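Local coordinates for protein putative SnoaL-like polyketide cyclase (Jannaschia sp., PDB 3KKG) that is of unconfirmed function but probably acts as a lyase that closes the rings of polyketide chains, at residues P6-N11 with T79-N84; E66-L71 with G93-P98; V73-V78 with V85-R90; G97-V102 with A135-I140; D113-T118 with M127-D132. All blocks are in the same frame, centred on the assembly; numbering follows the deposited sequence.

Contact 1 of 5, residues P6-N11 with T79-N84; sequences PIETQN and TVEGDN
Two side chains of helix 6-16, E8 and N11, clasp the backbone of the type II' turn E81-N84, which closes the hairpin between strands 72-81 and 84-94 of this NTF2-like fold. One helical turn apart, they reach successive polar groups of the turn. From E8, with CG beside the backbone N (chi1 -74°) and the chain extended beyond it, OE2 accepts G82 N at 2.8 Å in an almost straight bond (174°), though the exact place of that oxygen is less certain. Its other oxygen, OE1, takes S5 N just before the helix, so one carboxylate serves both backbones. The N11 amide splits its ND2 group between G82 O, which it approaches from above the carbonyl plane at 2.9 Å, and D83 OD1, 2.9 Å from ND2, where the carboxylate oxygen uses its anti lone pair. A carboxamide suits this place because it donates twice while OD1 still accepts. Glycine suits the second position of a type II' turn, where phi is positive (58°). Further out, V80 offers its methyls to the aliphatic part of E8, CG2 lying 3.9 Å from CB. E81 points away from the helix and pairs with R4 of the second subunit. A water completes the polar end: it donates to N11 OD1 and to D83 OD1, 2.7 Å from each.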
# COMPACT_ATOMS: atom_id res chain seq x y z
N PRO A 6 17.41 -3.33 18.79
CA PRO A 6 16.57 -4.18 19.62
C PRO A 6 15.09 -3.84 19.55
O PRO A 6 14.26 -4.74 19.51
CB PRO A 6 17.13 -3.95 21.04
CG PRO A 6 18.55 -3.59 20.81
CD PRO A 6 18.58 -2.82 19.55
N ILE A 7 14.76 -2.55 19.57
CA ILE A 7 13.35 -2.17 19.53
C ILE A 7 12.77 -2.53 18.16
O ILE A 7 11.63 -3.01 18.05
CB ILE A 7 13.18 -0.66 19.83
CG1 ILE A 7 13.44 -0.39 21.30
CG2 ILE A 7 11.75 -0.17 19.52
CD1 ILE A 7 13.71 1.07 21.58
N GLU A 8 13.54 -2.25 17.10
CA GLU A 8 13.05 -2.60 15.75
C GLU A 8 12.77 -4.08 15.61
O GLU A 8 11.74 -4.51 15.08
CB GLU A 8 14.06 -2.16 14.69
CG GLU A 8 14.06 -0.63 14.49
CD GLU A 8 15.12 -0.18 13.49
OE1 GLU A 8 16.18 -0.83 13.41
OE2 GLU A 8 14.93 0.85 12.83
N THR A 9 13.72 -4.91 16.04
CA THR A 9 13.50 -6.34 15.91
C THR A 9 12.31 -6.82 16.77
O THR A 9 11.54 -7.65 16.32
CB THR A 9 14.78 -7.18 16.16
OG1 THR A 9 14.51 -8.54 15.81
CG2 THR A 9 15.19 -7.08 17.59
N GLN A 10 12.15 -6.27 17.97
CA GLN A 10 10.99 -6.65 18.78
C GLN A 10 9.68 -6.17 18.15
O GLN A 10 8.68 -6.89 18.15
CB GLN A 10 11.10 -6.15 20.21
CG GLN A 10 9.96 -6.69 21.09
CD GLN A 10 9.89 -8.22 21.12
OE1 GLN A 10 10.84 -8.87 21.62
NE2 GLN A 10 8.81 -8.80 20.59
N ASN A 11 9.73 -4.99 17.52
CA ASN A 11 8.54 -4.47 16.83
C ASN A 11 8.16 -5.44 15.73
O ASN A 11 6.96 -5.74 15.53
CB ASN A 11 8.87 -3.12 16.25
CG ASN A 11 8.74 -1.97 17.28
OD1 ASN A 11 8.26 -2.15 18.39
ND2 ASN A 11 9.18 -0.77 16.85
N THR A 79 9.84 -4.39 6.24
CA THR A 79 10.69 -3.22 6.34
C THR A 79 10.36 -2.52 7.62
O THR A 79 9.20 -2.10 7.83
CB THR A 79 10.48 -2.34 5.12
OG1 THR A 79 11.02 -3.03 3.99
CG2 THR A 79 11.16 -0.93 5.23
N VAL A 80 11.35 -2.27 8.46
CA VAL A 80 11.11 -1.56 9.70
C VAL A 80 12.08 -0.41 9.84
O VAL A 80 13.26 -0.56 9.58
CB VAL A 80 11.22 -2.51 10.95
CG1 VAL A 80 12.58 -3.21 10.98
CG2 VAL A 80 10.98 -1.76 12.26
N GLU A 81 11.55 0.72 10.31
CA GLU A 81 12.36 1.85 10.79
C GLU A 81 11.73 2.36 12.06
O GLU A 81 10.59 2.87 12.07
CB GLU A 81 12.45 2.96 9.76
CG GLU A 81 13.47 4.01 10.18
CD GLU A 81 13.70 5.10 9.20
OE1 GLU A 81 12.91 5.29 8.26
OE2 GLU A 81 14.66 5.88 9.45
N GLY A 82 12.42 2.16 13.15
CA GLY A 82 11.90 2.56 14.46
C GLY A 82 10.56 1.91 14.77
O GLY A 82 10.46 0.68 14.72
N ASP A 83 9.56 2.74 15.05
CA ASP A 83 8.23 2.27 15.41
C ASP A 83 7.27 2.10 14.20
O ASP A 83 6.06 1.98 14.36
CB ASP A 83 7.64 3.20 16.48
CG ASP A 83 8.18 2.93 17.84
OD1 ASP A 83 8.54 1.77 18.17
OD2 ASP A 83 8.22 3.88 18.66
N ASN A 84 7.82 2.08 12.97
CA ASN A 84 7.05 1.83 11.76
C ASN A 84 7.48 0.53 11.15
O ASN A 84 8.65 0.35 10.88
CB ASN A 84 7.28 2.92 10.72
CG ASN A 84 6.79 4.29 11.22
OD1 ASN A 84 5.62 4.60 11.10
ND2 ASN A 84 7.65 5.03 11.86
O HOH W 1 7.80 -0.06 20.08

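Contact 2 of 5, residues E66-L71 with G93-P98; sequences EGFPRL and GAQDGP
Two glycines, G67 at the end of helix 54-67 and G97 in the loop after strand 84-94 of this NTF2-like fold, bring their backbones so close that their CA atoms stand 3.9 Å apart. A CB built on G97 would fall 1.8 Å from E66 O, a clash, so only hydrogen fits there. In its place G97 CA makes a C-H...O contact of 3.1 Å with E66 O, and G97 N donates to G67 O at 3.1 Å, from above the carbonyl plane. Beside this seam the F68 ring receives Q95 CA over one face, a CH-pi contact 4.1 Å from the ring centroid, while Q95 CB lies 3.6 Å from F68 CE2. An alanine in place of F68 would remove the whole ring and would probably loosen both the seat of Q95 and the packing toward F99 and V136. At the far end R70 NH1 and D96 OD2 form a long salt bridge of 3.7 Å, with a water linking the same two atoms. F68 meets the F99 ring edge-to-face and packs on V136 of helix 133-140 and V109 of strand 108-120, so the seam joins helix 54-67 to the end of strand 84-94.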
# COMPACT_ATOMS: atom_id res chain seq x y z
N GLU A 66 -15.15 -13.19 7.01
CA GLU A 66 -16.32 -13.94 6.60
C GLU A 66 -16.37 -14.12 5.08
O GLU A 66 -16.94 -15.06 4.56
CB GLU A 66 -17.59 -13.29 7.12
CG GLU A 66 -17.70 -13.49 8.59
CD GLU A 66 -18.78 -12.70 9.24
OE1 GLU A 66 -19.48 -11.89 8.57
OE2 GLU A 66 -18.96 -12.91 10.45
N GLY A 67 -15.83 -13.16 4.35
CA GLY A 67 -15.84 -13.26 2.91
C GLY A 67 -14.85 -14.30 2.42
O GLY A 67 -15.13 -14.95 1.42
N PHE A 68 -13.69 -14.38 3.09
CA PHE A 68 -12.60 -15.28 2.67
C PHE A 68 -12.16 -16.09 3.90
O PHE A 68 -11.09 -15.85 4.44
CB PHE A 68 -11.44 -14.49 2.11
CG PHE A 68 -11.74 -13.72 0.86
CD1 PHE A 68 -12.30 -12.46 0.93
CD2 PHE A 68 -11.52 -14.27 -0.41
CE1 PHE A 68 -12.59 -11.75 -0.21
CE2 PHE A 68 -11.77 -13.53 -1.58
CZ PHE A 68 -12.32 -12.29 -1.47
N PRO A 69 -12.96 -17.05 4.34
CA PRO A 69 -12.67 -17.68 5.61
C PRO A 69 -11.43 -18.52 5.67
O PRO A 69 -10.93 -18.79 6.78
CB PRO A 69 -13.92 -18.55 5.87
CG PRO A 69 -14.76 -18.40 4.71
CD PRO A 69 -14.26 -17.49 3.77
N ARG A 70 -10.94 -19.01 4.52
CA ARG A 70 -9.67 -19.78 4.43
C ARG A 70 -8.51 -18.93 3.87
O ARG A 70 -7.47 -19.48 3.50
CB ARG A 70 -9.79 -21.06 3.54
CG ARG A 70 -10.62 -22.25 4.09
CD ARG A 70 -10.46 -23.52 3.20
NE ARG A 70 -11.35 -24.64 3.64
CZ ARG A 70 -12.61 -24.81 3.21
NH1 ARG A 70 -13.10 -23.98 2.31
NH2 ARG A 70 -13.35 -25.78 3.67
N LEU A 71 -8.64 -17.61 3.82
CA LEU A 71 -7.61 -16.76 3.19
C LEU A 71 -6.24 -17.11 3.75
O LEU A 71 -6.04 -17.17 4.96
CB LEU A 71 -7.93 -15.30 3.45
CG LEU A 71 -7.22 -14.30 2.54
CD1 LEU A 71 -7.62 -14.42 1.09
CD2 LEU A 71 -7.57 -12.90 3.04
N GLY A 93 -7.14 -17.03 -1.88
CA GLY A 93 -8.28 -17.78 -1.36
C GLY A 93 -9.54 -17.44 -2.08
O GLY A 93 -9.59 -16.61 -2.96
N ALA A 94 -10.58 -18.18 -1.70
CA ALA A 94 -11.87 -18.12 -2.36
C ALA A 94 -12.87 -17.28 -1.59
O ALA A 94 -12.95 -17.42 -0.37
CB ALA A 94 -12.43 -19.54 -2.54
N GLN A 95 -13.69 -16.57 -2.33
CA GLN A 95 -14.73 -15.71 -1.72
C GLN A 95 -15.95 -16.58 -1.40
O GLN A 95 -16.97 -16.47 -2.06
CB GLN A 95 -15.08 -14.52 -2.62
CG GLN A 95 -16.00 -13.55 -1.87
CD GLN A 95 -17.26 -13.20 -2.63
OE1 GLN A 95 -17.39 -13.44 -3.84
NE2 GLN A 95 -18.23 -12.66 -1.89
N ASP A 96 -15.84 -17.41 -0.37
CA ASP A 96 -16.88 -18.34 -0.01
C ASP A 96 -17.97 -17.77 0.90
O ASP A 96 -18.95 -18.45 1.20
CB ASP A 96 -16.28 -19.54 0.71
CG ASP A 96 -15.52 -20.53 -0.23
OD1 ASP A 96 -15.72 -20.51 -1.44
OD2 ASP A 96 -14.79 -21.36 0.36
N GLY A 97 -17.74 -16.55 1.36
CA GLY A 97 -18.75 -15.81 2.14
C GLY A 97 -19.05 -14.44 1.57
O GLY A 97 -18.40 -13.96 0.65
N PRO A 98 -20.07 -13.80 2.16
CA PRO A 98 -20.39 -12.47 1.71
C PRO A 98 -19.23 -11.51 1.95
O PRO A 98 -18.52 -11.65 2.96
CB PRO A 98 -21.55 -12.04 2.62
CG PRO A 98 -21.81 -13.08 3.52
CD PRO A 98 -20.89 -14.25 3.29
O HOH W 2 -11.64 -18.63 1.83
O HOH W 3 -12.15 -21.40 1.02

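Contact 3 of 5, residues V73-V78 with V85-R90; sequences VVVENV and VVVQAR
Strands 72-81 and 84-94 form an antiparallel beta hairpin at one side of the NTF2-like sheet, interrupted by a classic beta bulge in which E76 and N77 both face Q88. Q88 O accepts two amides: E76 N lies in the carbonyl plane at 2.8 Å, and N77 N stands above that plane at 3.2 Å. Q88 N returns a bond to N77 O, so N77 and Q88 make a hydrogen-bonded pair. V74 and R90 form another, with V74 N and R90 O 3.0 Å apart. The extra residue shifts the register by one, and the two segments run 138° apart.

V75, V78, V87 and A89 share one face of the sheet, which helix 6-16 covers through L16, V12 and V15. Beta-branched valines suit this extended backbone and offer methyls for packing; V75 CG1 meets V87 CG1 at 3.9 Å. On the other face N77 and Q88 lie side by side, pointing the same way, and R90 pairs with D110. This polar side turns partly toward the dimer interface, where R128 of the second subunit forms a salt bridge with E76 OE2 and a hydrogen bond with Q88 OE1. E76 lies alongside R90 but stays apart from its charge: OE1 rests against R90 CG at 3.4 Å, with a water between OE1 and NH1 whose bond to the glutamate is weak. Packing is tightest ahead of the bulge on strand 72-81, where alanine's small size matters: V73 CG2 presses on A89 CB at 3.3 Å, closer than usual van der Waals contact.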
# COMPACT_ATOMS: atom_id res chain seq x y z
N VAL A 73 -2.13 -16.08 3.74
CA VAL A 73 -1.18 -14.98 3.59
C VAL A 73 0.24 -15.52 3.57
O VAL A 73 0.61 -16.33 4.38
CB VAL A 73 -1.43 -13.85 4.67
CG1 VAL A 73 -1.24 -14.36 6.09
CG2 VAL A 73 -0.54 -12.64 4.35
N VAL A 74 1.02 -15.01 2.61
CA VAL A 74 2.46 -15.29 2.53
C VAL A 74 3.18 -13.96 2.60
O VAL A 74 3.07 -13.11 1.70
CB VAL A 74 2.84 -16.06 1.27
CG1 VAL A 74 4.36 -16.33 1.26
CG2 VAL A 74 2.13 -17.42 1.22
N VAL A 75 3.92 -13.74 3.68
CA VAL A 75 4.71 -12.55 3.86
C VAL A 75 5.85 -12.58 2.87
O VAL A 75 6.58 -13.60 2.75
CB VAL A 75 5.22 -12.43 5.31
CG1 VAL A 75 6.24 -11.26 5.40
CG2 VAL A 75 4.06 -12.22 6.31
N GLU A 76 6.07 -11.48 2.15
CA GLU A 76 7.23 -11.41 1.30
C GLU A 76 8.16 -10.24 1.39
O GLU A 76 9.20 -10.27 0.73
CB GLU A 76 6.90 -11.50 -0.11
CG GLU A 76 5.97 -10.53 -0.54
CD GLU A 76 5.91 -10.60 -2.04
OE1 GLU A 76 5.13 -11.50 -2.50
OE2 GLU A 76 6.59 -9.79 -2.72
N ASN A 77 7.82 -9.27 2.21
CA ASN A 77 8.82 -8.27 2.56
C ASN A 77 8.46 -7.67 3.89
O ASN A 77 7.27 -7.42 4.13
CB ASN A 77 8.96 -7.22 1.44
CG ASN A 77 10.08 -6.25 1.73
OD1 ASN A 77 9.88 -5.28 2.41
ND2 ASN A 77 11.27 -6.62 1.35
N VAL A 78 9.44 -7.46 4.78
CA VAL A 78 9.26 -6.74 6.02
C VAL A 78 10.31 -5.59 6.02
O VAL A 78 11.52 -5.83 5.81
CB VAL A 78 9.48 -7.60 7.24
CG1 VAL A 78 9.38 -6.79 8.52
CG2 VAL A 78 8.50 -8.81 7.18
N VAL A 85 6.52 -0.41 10.99
CA VAL A 85 6.77 -1.70 10.38
C VAL A 85 5.84 -1.83 9.18
O VAL A 85 4.61 -1.65 9.30
CB VAL A 85 6.52 -2.87 11.35
CG1 VAL A 85 6.80 -4.16 10.63
CG2 VAL A 85 7.42 -2.73 12.59
N VAL A 86 6.42 -2.19 8.05
CA VAL A 86 5.69 -2.35 6.80
C VAL A 86 5.83 -3.77 6.35
O VAL A 86 6.93 -4.31 6.28
CB VAL A 86 6.27 -1.40 5.70
CG1 VAL A 86 5.50 -1.58 4.37
CG2 VAL A 86 6.30 0.07 6.21
N VAL A 87 4.72 -4.45 6.15
CA VAL A 87 4.67 -5.84 5.75
C VAL A 87 4.01 -5.93 4.40
O VAL A 87 2.85 -5.56 4.26
CB VAL A 87 3.95 -6.73 6.79
CG1 VAL A 87 3.95 -8.18 6.32
CG2 VAL A 87 4.59 -6.59 8.16
N GLN A 88 4.69 -6.46 3.40
CA GLN A 88 4.05 -6.78 2.13
C GLN A 88 3.80 -8.27 2.08
O GLN A 88 4.66 -9.07 2.49
CB GLN A 88 4.95 -6.42 1.00
CG GLN A 88 5.23 -4.90 0.84
CD GLN A 88 6.00 -4.64 -0.42
OE1 GLN A 88 5.46 -4.80 -1.49
NE2 GLN A 88 7.23 -4.25 -0.30
N ALA A 89 2.66 -8.66 1.52
CA ALA A 89 2.29 -10.05 1.51
C ALA A 89 1.53 -10.34 0.24
O ALA A 89 1.26 -9.45 -0.57
CB ALA A 89 1.46 -10.46 2.79
N ARG A 90 1.27 -11.63 0.02
CA ARG A 90 0.29 -12.02 -0.98
C ARG A 90 -0.82 -12.82 -0.34
O ARG A 90 -0.60 -13.58 0.59
CB ARG A 90 0.90 -12.75 -2.14
CG ARG A 90 1.79 -11.87 -3.01
CD ARG A 90 2.16 -12.58 -4.29
NE ARG A 90 1.03 -12.63 -5.24
CZ ARG A 90 0.70 -11.63 -6.07
NH1 ARG A 90 1.44 -10.53 -6.12
NH2 ARG A 90 -0.33 -11.72 -6.91
O HOH W 4 3.74 -9.49 -4.74
O HOH W 5 7.83 -4.18 3.21

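Contact 4 of 5, residues G97-V102 with A135-I140; sequences GPFLGV and AVMTAI
M137, a selenomethionine in this crystal, folds its side chain back at chi2 and chi3 (-58° and -74°) so that SE and CE overlap the type I' turn F99-V102. The turn belongs to the loop between strands 84-94 and 108-120 of the NTF2-like fold, and the helix it meets is 133-140, close to the C-terminal end of the chain. SE stands 4.1 Å from F99 CD2 in an oblique Met-aromatic contact. The terminal methyl then slips past V102, CE lying 3.7 Å from V102 CG2 and 3.6 Å from L100 O. A long, flexible, unbranched side chain suits this place, since it can bend to fill the irregular surface of a turn. The F99 ring is held from several directions: L100 CG of its own turn sits over the centre of one face, 3.8 Å above the plane; I140 CD1 meets the ring edge at CD2, 3.8 Å away; and V136 CG1 comes to CE2 at 4.1 Å. G101 sits in the turn with positive phi (89°), a backbone setting in which a side chain would crowd the preceding carbonyl. I140 takes the crowded first torsion, its CG1 between backbone N and carbonyl carbon, which directs CD1 between F99 and V102, 3.8 Å from V102 CB.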
# COMPACT_ATOMS: atom_id res chain seq x y z
N GLY A 97 -17.74 -16.55 1.36
CA GLY A 97 -18.75 -15.81 2.14
C GLY A 97 -19.05 -14.44 1.57
O GLY A 97 -18.40 -13.96 0.65
N PRO A 98 -20.07 -13.80 2.16
CA PRO A 98 -20.39 -12.47 1.71
C PRO A 98 -19.23 -11.51 1.95
O PRO A 98 -18.52 -11.65 2.96
CB PRO A 98 -21.55 -12.04 2.62
CG PRO A 98 -21.81 -13.08 3.52
CD PRO A 98 -20.89 -14.25 3.29
N PHE A 99 -18.99 -10.63 1.01
CA PHE A 99 -17.85 -9.66 1.12
C PHE A 99 -18.22 -8.29 0.53
O PHE A 99 -18.45 -8.17 -0.66
CB PHE A 99 -16.63 -10.21 0.37
CG PHE A 99 -15.37 -9.40 0.58
CD1 PHE A 99 -14.71 -9.45 1.79
CD2 PHE A 99 -14.84 -8.65 -0.44
CE1 PHE A 99 -13.51 -8.74 1.96
CE2 PHE A 99 -13.68 -7.93 -0.24
CZ PHE A 99 -13.01 -8.01 0.94
N LEU A 100 -18.27 -7.31 1.41
CA LEU A 100 -18.51 -5.91 1.02
C LEU A 100 -19.70 -5.76 0.07
O LEU A 100 -19.65 -5.08 -0.99
CB LEU A 100 -17.22 -5.29 0.44
CG LEU A 100 -16.00 -5.34 1.36
CD1 LEU A 100 -14.81 -4.58 0.67
CD2 LEU A 100 -16.29 -4.82 2.78
N GLY A 101 -20.76 -6.48 0.43
CA GLY A 101 -22.03 -6.43 -0.29
C GLY A 101 -22.17 -7.41 -1.44
O GLY A 101 -23.22 -7.48 -2.10
N VAL A 102 -21.14 -8.21 -1.70
CA VAL A 102 -21.21 -9.11 -2.84
C VAL A 102 -21.54 -10.49 -2.19
O VAL A 102 -20.79 -10.97 -1.31
CB VAL A 102 -19.88 -9.19 -3.58
CG1 VAL A 102 -19.91 -10.21 -4.72
CG2 VAL A 102 -19.50 -7.81 -4.14
N ALA A 135 -9.42 -4.79 -8.14
CA ALA A 135 -9.30 -6.04 -8.82
C ALA A 135 -10.11 -7.12 -8.10
O ALA A 135 -10.74 -7.98 -8.76
CB ALA A 135 -7.84 -6.49 -8.98
N VAL A 136 -10.08 -7.12 -6.77
CA VAL A 136 -10.85 -8.11 -6.00
C VAL A 136 -12.35 -7.95 -6.28
O VAL A 136 -13.06 -8.92 -6.62
CB VAL A 136 -10.56 -8.02 -4.51
CG1 VAL A 136 -11.56 -8.87 -3.68
CG2 VAL A 136 -9.10 -8.46 -4.17
N MSE A 137 -12.84 -6.73 -6.17
CA MSE A 137 -14.27 -6.49 -6.37
C MSE A 137 -14.66 -6.83 -7.79
O MSE A 137 -15.77 -7.40 -8.03
CB MSE A 137 -14.66 -5.07 -6.00
CG MSE A 137 -14.44 -4.70 -4.59
SE MSE A 137 -15.35 -5.78 -3.29
CE MSE A 137 -17.11 -5.04 -3.60
N THR A 138 -13.81 -6.52 -8.77
CA THR A 138 -14.10 -6.88 -10.17
C THR A 138 -14.17 -8.39 -10.35
O THR A 138 -15.12 -8.90 -11.02
CB THR A 138 -13.05 -6.26 -11.11
OG1 THR A 138 -13.10 -4.85 -10.92
CG2 THR A 138 -13.32 -6.62 -12.58
N ALA A 139 -13.23 -9.13 -9.77
CA ALA A 139 -13.12 -10.60 -9.90
C ALA A 139 -14.33 -11.26 -9.28
O ALA A 139 -14.93 -12.19 -9.92
CB ALA A 139 -11.86 -11.11 -9.31
N ILE A 140 -14.76 -10.81 -8.11
CA ILE A 140 -15.88 -11.49 -7.39
C ILE A 140 -17.26 -11.06 -7.85
O ILE A 140 -18.25 -11.78 -7.62
CB ILE A 140 -15.77 -11.33 -5.84
CG1 ILE A 140 -16.07 -9.89 -5.38
CG2 ILE A 140 -14.49 -11.87 -5.32
CD1 ILE A 140 -16.10 -9.74 -3.88

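Contact 5 of 5, residues D113-T118 with M127-D132; sequences DVTLFT and MRYFTD
D113 lies within strand 108-120, which pairs with strand 123-131 in an antiparallel hairpin inside the curved NTF2-like sheet. The D113 carboxylate, CG in the crowded position between backbone N and carbonyl carbon (chi1 77°), crosses the Y129 ring at a right angle, and OD2 accepts the phenol proton on its anti lone pair, OH to OD2 being 2.7 Å. OD2 also lies at the ring edge, in its plane. Tyrosine suits this place because its ring runs along the neighbouring strand from T115 to D113 and ends in a donor for the buried acid. A phenylalanine in place of Y129 would lack the hydroxyl and would probably leave D113 OD2 without this partner, disturbing the way the carboxylate is held. V114 follows on the opposite face, where its N reaches F130 O at 2.9 Å and F130 N returns to V114 O, each donor nearly along the C=O axis. T115 turns back to the Y129 side, its OG1 at the same ring edge, 3.4 Å from Y129 CD1. L116, paired with R128 by two backbone hydrogen bonds, points to the face of V114 and F130, and L116 CD1 touches the edge of the F130 ring, 4.1 Å from F130 CD1. That face meets the second subunit, F130 packing on its own copy there, while R128 NE forms a salt bridge with E126. F117 closes the walk in a Met-aromatic contact with the selenomethionine M127: M127 SE is 3.7 Å from F117 CE1, and M127 CG presses T115 CG2 at 3.4 Å, tighter than usual.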
# COMPACT_ATOMS: atom_id res chain seq x y z
N ASP A 113 -0.51 -7.23 -1.19
CA ASP A 113 -1.02 -6.23 -0.27
C ASP A 113 0.12 -5.58 0.46
O ASP A 113 1.30 -5.97 0.32
CB ASP A 113 -2.10 -6.78 0.59
CG ASP A 113 -1.64 -7.64 1.71
OD1 ASP A 113 -0.44 -7.86 1.90
OD2 ASP A 113 -2.53 -8.17 2.43
N VAL A 114 -0.21 -4.62 1.27
CA VAL A 114 0.76 -3.94 2.16
C VAL A 114 0.03 -3.45 3.40
O VAL A 114 -1.07 -2.91 3.34
CB VAL A 114 1.48 -2.81 1.45
CG1 VAL A 114 0.55 -1.75 0.94
CG2 VAL A 114 2.53 -2.20 2.42
N THR A 115 0.59 -3.76 4.58
CA THR A 115 0.06 -3.33 5.88
C THR A 115 1.11 -2.48 6.53
O THR A 115 2.28 -2.92 6.62
CB THR A 115 -0.34 -4.55 6.74
OG1 THR A 115 -1.05 -5.50 5.90
CG2 THR A 115 -1.19 -4.16 7.91
N LEU A 116 0.71 -1.32 7.02
CA LEU A 116 1.64 -0.33 7.55
C LEU A 116 1.28 -0.13 9.01
O LEU A 116 0.20 0.42 9.34
CB LEU A 116 1.51 0.96 6.74
CG LEU A 116 1.75 0.73 5.24
CD1 LEU A 116 0.55 1.15 4.44
CD2 LEU A 116 2.97 1.44 4.76
N PHE A 117 2.14 -0.57 9.91
CA PHE A 117 1.89 -0.53 11.34
C PHE A 117 2.67 0.59 12.00
O PHE A 117 3.82 0.87 11.62
CB PHE A 117 2.37 -1.86 11.98
CG PHE A 117 1.58 -3.05 11.51
CD1 PHE A 117 0.46 -3.46 12.19
CD2 PHE A 117 2.01 -3.82 10.44
CE1 PHE A 117 -0.26 -4.58 11.78
CE2 PHE A 117 1.29 -4.96 10.04
CZ PHE A 117 0.17 -5.36 10.74
N THR A 118 2.06 1.19 13.01
CA THR A 118 2.75 2.09 13.93
C THR A 118 2.64 1.49 15.32
O THR A 118 1.56 1.01 15.73
CB THR A 118 2.10 3.47 13.92
OG1 THR A 118 2.04 3.93 12.56
CG2 THR A 118 2.92 4.49 14.72
N MSE A 127 -2.90 0.62 12.25
CA MSE A 127 -2.67 -0.24 11.13
C MSE A 127 -3.36 0.36 9.91
O MSE A 127 -4.55 0.62 9.99
CB MSE A 127 -3.26 -1.62 11.42
CG MSE A 127 -3.08 -2.64 10.33
SE MSE A 127 -3.82 -4.33 10.88
CE MSE A 127 -5.58 -3.86 10.70
N ARG A 128 -2.60 0.63 8.85
CA ARG A 128 -3.13 1.09 7.59
C ARG A 128 -2.97 -0.01 6.57
O ARG A 128 -1.99 -0.75 6.60
CB ARG A 128 -2.38 2.34 7.09
CG ARG A 128 -2.45 3.50 8.03
CD ARG A 128 -1.49 4.62 7.59
NE ARG A 128 -1.59 5.76 8.48
CZ ARG A 128 -1.12 6.95 8.12
NH1 ARG A 128 -0.57 7.14 6.93
NH2 ARG A 128 -1.21 7.97 8.97
N TYR A 129 -3.93 -0.19 5.69
CA TYR A 129 -3.97 -1.30 4.78
C TYR A 129 -4.29 -0.89 3.36
O TYR A 129 -5.23 -0.16 3.10
CB TYR A 129 -5.02 -2.33 5.29
CG TYR A 129 -5.03 -3.57 4.46
CD1 TYR A 129 -4.02 -4.51 4.61
CD2 TYR A 129 -6.01 -3.83 3.55
CE1 TYR A 129 -3.96 -5.61 3.83
CE2 TYR A 129 -5.97 -4.97 2.77
CZ TYR A 129 -4.96 -5.86 2.92
OH TYR A 129 -4.89 -6.99 2.13
N PHE A 130 -3.61 -1.58 2.42
CA PHE A 130 -4.01 -1.55 1.02
C PHE A 130 -3.83 -2.89 0.37
O PHE A 130 -2.80 -3.54 0.56
CB PHE A 130 -3.16 -0.60 0.18
CG PHE A 130 -3.17 0.83 0.61
CD1 PHE A 130 -2.31 1.29 1.57
CD2 PHE A 130 -3.99 1.76 -0.01
CE1 PHE A 130 -2.31 2.65 1.95
CE2 PHE A 130 -3.98 3.10 0.33
CZ PHE A 130 -3.17 3.53 1.29
N THR A 131 -4.77 -3.29 -0.48
CA THR A 131 -4.58 -4.32 -1.51
C THR A 131 -5.05 -3.78 -2.83
O THR A 131 -5.34 -2.62 -2.96
CB THR A 131 -5.20 -5.64 -1.07
OG1 THR A 131 -4.82 -6.67 -2.02
CG2 THR A 131 -6.74 -5.61 -1.03
N ASP A 132 -5.18 -4.66 -3.84
CA ASP A 132 -5.82 -4.22 -5.09
C ASP A 132 -7.31 -4.56 -4.96
O ASP A 132 -7.85 -5.53 -5.48
CB ASP A 132 -5.24 -4.94 -6.29
CG ASP A 132 -5.69 -4.31 -7.60
OD1 ASP A 132 -6.70 -3.54 -7.60
OD2 ASP A 132 -5.08 -4.61 -8.66

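From the N terminus, helix 6-16 reaches far along the chain to the hairpin tip in contact 1, closing the first large loop. Contact 2 opens within that loop, where helix 54-67 ends, and closes beyond it at 93-98, so contacts 1 and 2 cross; contact 3, the hairpin of strands 72-81 and 84-94, also crosses contact 1 but lies wholly within the loop of contact 2. Contact 4 begins at G97 and P98, where contact 2 ends, and closes on helix 133-140, enclosing contact 5. Contacts 3 and 5 join as neighbouring strands of one sheet, while contacts 1 and 2 fasten helices at its opposite ends.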